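Local coordinates for probable tautomerase HP_0924 (Helicobacter pylori, PDB 3M21), which is a probable tautomerase of the MIF clan, a small protein whose precise function is unknown and that assembles as a hexamer of identical subunits, at residues D49-G54 with S59-R64; P1-K6 with E24-L29. One frame throughout, in Å; residues are numbered along the deposited sequence.

How the contacts relate
From the N terminus, strand 2-7 leads through a loop into helix 16-34, and contact 2 closes this first excursion by laying the helix on the strand; 17 residues lie between its segments. The chain then returns as strand 42-47, parallel to the first. Contact 1 comes later and spans only four residues, folding 49-54 against 59-64. The two are in series, neither nested nor crossed, with centres about 24 Å apart on opposite sides of the chain's centre. They meet where Tyr53 CE1 packs 4.1 Å from Lys6 O.

Contact 1. Residues D49-G54 with S59-R64; sequences DSNNYG and SVHHLR
Two adjacent residues share the carbonyl oxygen of Tyr53. Val60 N donates to Tyr53 O at 2.8 Å, and Ser59 CA adds a CA-H...O contact to this oxygen at 3.2 Å. The other backbone bond runs from His61 N to Ser50 O at 2.8 Å. Val60 CG2 sits beside its own backbone N, anti to the carbonyl carbon, which brings it obliquely to Tyr53 CD2, 3.6 Å away. The motif is a short antiparallel hairpin, strands 53-55 and 58-59, running directly into helix 60-63: Gly54 and Ser59 form a non-hydrogen-bonded pair, and Ser59 is also the N-cap, its OG accepting weakly from His62 N. Tyr53 and Gly54 extend the sheet by pairing with a strand of the second subunit. Toward the surface, Asn51 runs alongside His61, its amide turned 44° from the imidazole plane, and Asn51 OD1 is 3.4 Å from His61 CB. Asp49 OD1 accepts from Asn51 N, an Asx turn, and also from Asn51 ND2, which holds that amide in place. One water donates to Asn51 OD1 and bonds Ser59 OG; another, in the plane of the His61 ring, links ND1 to Ser50 OG.

Contact 2. Residues P1-K6 with E24-L29; sequences PFINIK and EGVSDL
Val26 gives up the most surface here, and its two methyl groups divide the work between Ile3 and Ile5. CG1 of Val26 meets Ile3 tip to tip. The methyl lies against several carbons of the isoleucine at once: Ile3 CG1 is 3.3 Å from Val26 CG1, tighter than ordinary van der Waals contact, while CG2 and CD1 of Ile3 lie only slightly farther from the same methyl. With CG1 of Ile3 placed beside its backbone N (chi1 -60°) and CG2 beside the carbonyl carbon, both branches spread toward the helix, and the valine methyl is received between them. This is the strand-on-helix layer of a beta-alpha-beta unit, the building block of the tautomerase fold, in which helix 16-34 joins the parallel strands 2-7 and 42-47 and covers one face of them. The second methyl serves Ile5 in another manner: Val26 CG2 and Ile5 CD1 approach to 3.9 Å where the two side chains pass alongside, running opposite ways, and Ile5 loses less surface than Ile3. No hydrogen bond crosses between the segments, so the grip is wholly apolar. Ile3 also touches Met30 further along the helix, and in the third subunit its counterpart Ile3 packs on it, just as Leu29 of that chain packs on Val26. Residues 2-6 pair in an antiparallel ladder with a strand of the same third subunit, so the sheet runs on across the interface.

Contact 1. Residues D49-G54 with S59-R64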
loop_
_atom_site.group_PDB
_atom_site.type_symbol
_atom_site.label_atom_id
_atom_site.label_comp_id
_atom_site.label_asym_id
_atom_site.label_seq_id
_atom_site.Cartn_x
_atom_site.Cartn_y
_atom_site.Cartn_z
ATOM N N ASP F 49 -3.791 3.654 14.447
ATOM C CA ASP F 49 -3.888 3.595 15.902
ATOM C C ASP F 49 -2.519 3.228 16.459
ATOM O O ASP F 49 -1.813 2.397 15.888
ATOM C CB ASP F 49 -4.914 2.542 16.316
ATOM C CG ASP F 49 -5.217 2.575 17.799
ATOM O OD1 ASP F 49 -4.526 1.878 18.571
ATOM O OD2 ASP F 49 -6.144 3.317 18.189
ATOM N N SER F 50 -2.150 3.853 17.573
ATOM C CA SER F 50 -0.854 3.603 18.197
ATOM C C SER F 50 -0.603 2.137 18.544
ATOM O O SER F 50 0.541 1.744 18.775
ATOM C CB SER F 50 -0.698 4.462 19.452
ATOM O OG SER F 50 -1.600 4.048 20.458
ATOM N N ASN F 51 -1.664 1.332 18.574
ATOM C CA ASN F 51 -1.561 -0.104 18.876
ATOM C C ASN F 51 -1.420 -0.952 17.607
ATOM O O ASN F 51 -1.165 -2.155 17.675
ATOM C CB ASN F 51 -2.815 -0.569 19.633
ATOM C CG ASN F 51 -2.905 0.012 21.043
ATOM O OD1 ASN F 51 -2.157 -0.379 21.937
ATOM N ND2 ASN F 51 -3.813 0.951 21.237
ATOM N N ASN F 52 -1.598 -0.314 16.456
ATOM C CA ASN F 52 -1.542 -0.984 15.163
ATOM C C ASN F 52 -0.256 -0.708 14.390
ATOM O O ASN F 52 -0.035 -1.253 13.304
ATOM C CB ASN F 52 -2.729 -0.531 14.324
ATOM C CG ASN F 52 -4.059 -1.024 14.879
ATOM O OD1 ASN F 52 -4.344 -0.908 16.077
ATOM N ND2 ASN F 52 -4.886 -1.571 13.997
ATOM N N TYR F 53 0.581 0.149 14.953
ATOM C CA TYR F 53 1.832 0.538 14.311
ATOM C C TYR F 53 2.998 0.065 15.168
ATOM O O TYR F 53 3.021 0.289 16.379
ATOM C CB TYR F 53 1.850 2.058 14.165
ATOM C CG TYR F 53 2.889 2.619 13.222
ATOM C CD1 TYR F 53 2.510 3.440 12.156
ATOM C CD2 TYR F 53 4.259 2.390 13.426
ATOM C CE1 TYR F 53 3.463 4.026 11.323
ATOM C CE2 TYR F 53 5.218 2.977 12.589
ATOM C CZ TYR F 53 4.804 3.791 11.544
ATOM O OH TYR F 53 5.730 4.366 10.703
ATOM N N GLY F 54 3.959 -0.602 14.538
ATOM C CA GLY F 54 5.115 -1.074 15.277
ATOM C C GLY F 54 6.416 -0.605 14.650
ATOM O O GLY F 54 6.476 -0.372 13.442
ATOM N N SER F 59 4.916 -1.892 19.698
ATOM C CA SER F 59 3.848 -1.012 19.209
ATOM C C SER F 59 4.171 0.427 19.620
ATOM O O SER F 59 4.875 0.654 20.599
ATOM C CB SER F 59 2.484 -1.426 19.790
ATOM O OG SER F 59 2.387 -1.098 21.171
ATOM N N VAL F 60 3.677 1.401 18.858
ATOM C CA VAL F 60 3.929 2.805 19.175
ATOM C C VAL F 60 3.298 3.194 20.512
ATOM O O VAL F 60 3.783 4.099 21.196
ATOM C CB VAL F 60 3.407 3.745 18.050
ATOM C CG1 VAL F 60 3.487 5.202 18.496
ATOM C CG2 VAL F 60 4.254 3.555 16.790
ATOM N N HIS F 61 2.229 2.499 20.896
ATOM C CA HIS F 61 1.571 2.792 22.172
ATOM C C HIS F 61 2.591 2.543 23.285
ATOM O O HIS F 61 2.731 3.336 24.222
ATOM C CB HIS F 61 0.349 1.880 22.371
ATOM C CG HIS F 61 -0.284 1.998 23.725
ATOM N ND1 HIS F 61 -0.908 3.148 24.161
ATOM C CD2 HIS F 61 -0.390 1.106 24.740
ATOM C CE1 HIS F 61 -1.372 2.960 25.384
ATOM N NE2 HIS F 61 -1.072 1.729 25.758
ATOM N N HIS F 62 3.317 1.438 23.147
ATOM C CA HIS F 62 4.328 1.042 24.115
ATOM C C HIS F 62 5.522 1.989 24.097
ATOM O O HIS F 62 6.020 2.398 25.148
ATOM C CB HIS F 62 4.769 -0.398 23.833
ATOM C CG HIS F 62 5.839 -0.899 24.759
ATOM N ND1 HIS F 62 7.181 -0.713 24.515
ATOM C CD2 HIS F 62 5.753 -1.550 25.943
ATOM C CE1 HIS F 62 7.883 -1.229 25.510
ATOM N NE2 HIS F 62 7.042 -1.743 26.390
ATOM N N LEU F 63 5.980 2.344 22.900
ATOM C CA LEU F 63 7.116 3.252 22.767
ATOM C C LEU F 63 6.824 4.624 23.367
ATOM O O LEU F 63 7.707 5.265 23.926
ATOM C CB LEU F 63 7.496 3.419 21.291
ATOM C CG LEU F 63 8.072 2.188 20.582
ATOM C CD1 LEU F 63 8.282 2.510 19.120
ATOM C CD2 LEU F 63 9.399 1.774 21.226
ATOM N N ARG F 64 5.580 5.072 23.251
ATOM C CA ARG F 64 5.217 6.381 23.772
ATOM C C ARG F 64 5.114 6.455 25.293
ATOM O O ARG F 64 4.881 7.524 25.855
ATOM C CB ARG F 64 3.924 6.856 23.121
ATOM C CG ARG F 64 4.137 7.293 21.685
ATOM C CD ARG F 64 2.875 7.882 21.091
ATOM N NE ARG F 64 3.069 8.303 19.704
ATOM C CZ ARG F 64 2.075 8.635 18.887
ATOM N NH1 ARG F 64 0.821 8.592 19.326
ATOM N NH2 ARG F 64 2.331 9.010 17.639
HETATM O O HOH W 1 -0.671 5.904 22.443
HETATM O O HOH W 2 -0.014 -1.812 22.243
#

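Contact 2. Residues P1-K6 with E24-L29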
loop_
_atom_site.group_PDB
_atom_site.type_symbol
_atom_site.label_atom_id
_atom_site.label_comp_id
_atom_site.label_asym_id
_atom_site.label_seq_id
_atom_site.Cartn_x
_atom_site.Cartn_y
_atom_site.Cartn_z
ATOM N N PRO F 1 1.657 11.494 -9.889
ATOM C CA PRO F 1 2.138 10.548 -8.856
ATOM C C PRO F 1 1.119 10.297 -7.742
ATOM O O PRO F 1 0.028 10.887 -7.712
ATOM C CB PRO F 1 3.430 11.125 -8.285
ATOM C CG PRO F 1 3.272 12.607 -8.602
ATOM C CD PRO F 1 2.568 12.650 -9.969
ATOM N N PHE F 2 1.499 9.406 -6.832
ATOM C CA PHE F 2 0.673 9.019 -5.699
ATOM C C PHE F 2 1.540 8.965 -4.449
ATOM O O PHE F 2 2.599 8.343 -4.458
ATOM C CB PHE F 2 0.057 7.644 -5.959
ATOM C CG PHE F 2 -0.692 7.089 -4.788
ATOM C CD1 PHE F 2 -1.968 7.547 -4.487
ATOM C CD2 PHE F 2 -0.126 6.091 -3.994
ATOM C CE1 PHE F 2 -2.669 7.022 -3.403
ATOM C CE2 PHE F 2 -0.820 5.563 -2.909
ATOM C CZ PHE F 2 -2.092 6.024 -2.616
ATOM N N ILE F 3 1.099 9.627 -3.386
ATOM C CA ILE F 3 1.843 9.629 -2.127
ATOM C C ILE F 3 0.936 9.197 -0.983
ATOM O O ILE F 3 -0.094 9.821 -0.708
ATOM C CB ILE F 3 2.414 11.025 -1.789
ATOM C CG1 ILE F 3 3.378 11.487 -2.891
ATOM C CG2 ILE F 3 3.119 10.986 -0.445
ATOM C CD1 ILE F 3 2.677 12.053 -4.117
ATOM N N ASN F 4 1.331 8.123 -0.318
ATOM C CA ASN F 4 0.560 7.586 0.792
ATOM C C ASN F 4 1.380 7.879 2.037
ATOM O O ASN F 4 2.563 7.556 2.108
ATOM C CB ASN F 4 0.374 6.075 0.600
ATOM C CG ASN F 4 -0.495 5.429 1.674
ATOM O OD1 ASN F 4 -0.374 4.226 1.921
ATOM N ND2 ASN F 4 -1.382 6.210 2.300
ATOM N N ILE F 5 0.767 8.539 3.004
ATOM C CA ILE F 5 1.470 8.858 4.232
ATOM C C ILE F 5 0.746 8.158 5.363
ATOM O O ILE F 5 -0.451 8.352 5.543
ATOM C CB ILE F 5 1.452 10.374 4.513
ATOM C CG1 ILE F 5 2.202 11.127 3.419
ATOM C CG2 ILE F 5 2.057 10.657 5.870
ATOM C CD1 ILE F 5 2.009 12.633 3.489
ATOM N N LYS F 6 1.469 7.346 6.121
ATOM C CA LYS F 6 0.867 6.646 7.243
ATOM C C LYS F 6 1.526 7.151 8.514
ATOM O O LYS F 6 2.752 7.099 8.656
ATOM C CB LYS F 6 1.080 5.140 7.102
ATOM C CG LYS F 6 0.413 4.545 5.870
ATOM C CD LYS F 6 0.581 3.030 5.821
ATOM C CE LYS F 6 0.013 2.467 4.540
ATOM N NZ LYS F 6 -1.430 2.791 4.389
ATOM N N GLU F 24 -0.222 19.741 0.649
ATOM C CA GLU F 24 0.447 20.782 -0.124
ATOM C C GLU F 24 1.963 20.594 -0.096
ATOM O O GLU F 24 2.635 20.772 -1.113
ATOM C CB GLU F 24 0.080 22.161 0.429
ATOM C CG GLU F 24 -1.410 22.460 0.388
ATOM C CD GLU F 24 -1.761 23.727 1.144
ATOM O OE1 GLU F 24 -1.245 24.798 0.775
ATOM O OE2 GLU F 24 -2.546 23.646 2.107
ATOM N N GLY F 25 2.495 20.232 1.066
ATOM C CA GLY F 25 3.928 20.029 1.192
ATOM C C GLY F 25 4.459 18.961 0.250
ATOM O O GLY F 25 5.428 19.177 -0.482
ATOM N N VAL F 26 3.826 17.795 0.262
ATOM C CA VAL F 26 4.257 16.710 -0.609
ATOM C C VAL F 26 4.063 17.080 -2.075
ATOM O O VAL F 26 4.915 16.789 -2.908
ATOM C CB VAL F 26 3.476 15.403 -0.308
ATOM C CG1 VAL F 26 3.634 14.421 -1.458
ATOM C CG2 VAL F 26 3.990 14.785 0.976
ATOM N N SER F 27 2.940 17.718 -2.387
ATOM C CA SER F 27 2.659 18.113 -3.757
ATOM C C SER F 27 3.725 19.085 -4.263
ATOM O O SER F 27 4.264 18.899 -5.353
ATOM C CB SER F 27 1.271 18.747 -3.855
ATOM O OG SER F 27 0.266 17.815 -3.474
ATOM N N ASP F 28 4.046 20.112 -3.478
ATOM C CA ASP F 28 5.068 21.064 -3.907
ATOM C C ASP F 28 6.400 20.348 -4.110
ATOM O O ASP F 28 7.117 20.627 -5.072
ATOM C CB ASP F 28 5.242 22.191 -2.881
ATOM C CG ASP F 28 4.005 23.061 -2.750
ATOM O OD1 ASP F 28 3.277 23.224 -3.752
ATOM O OD2 ASP F 28 3.762 23.594 -1.648
ATOM N N LEU F 29 6.727 19.426 -3.205
ATOM C CA LEU F 29 7.975 18.673 -3.299
ATOM C C LEU F 29 8.093 17.966 -4.651
ATOM O O LEU F 29 9.147 17.992 -5.282
ATOM C CB LEU F 29 8.065 17.633 -2.177
ATOM C CG LEU F 29 9.321 16.748 -2.192
ATOM C CD1 LEU F 29 10.537 17.607 -1.858
ATOM C CD2 LEU F 29 9.198 15.609 -1.170
#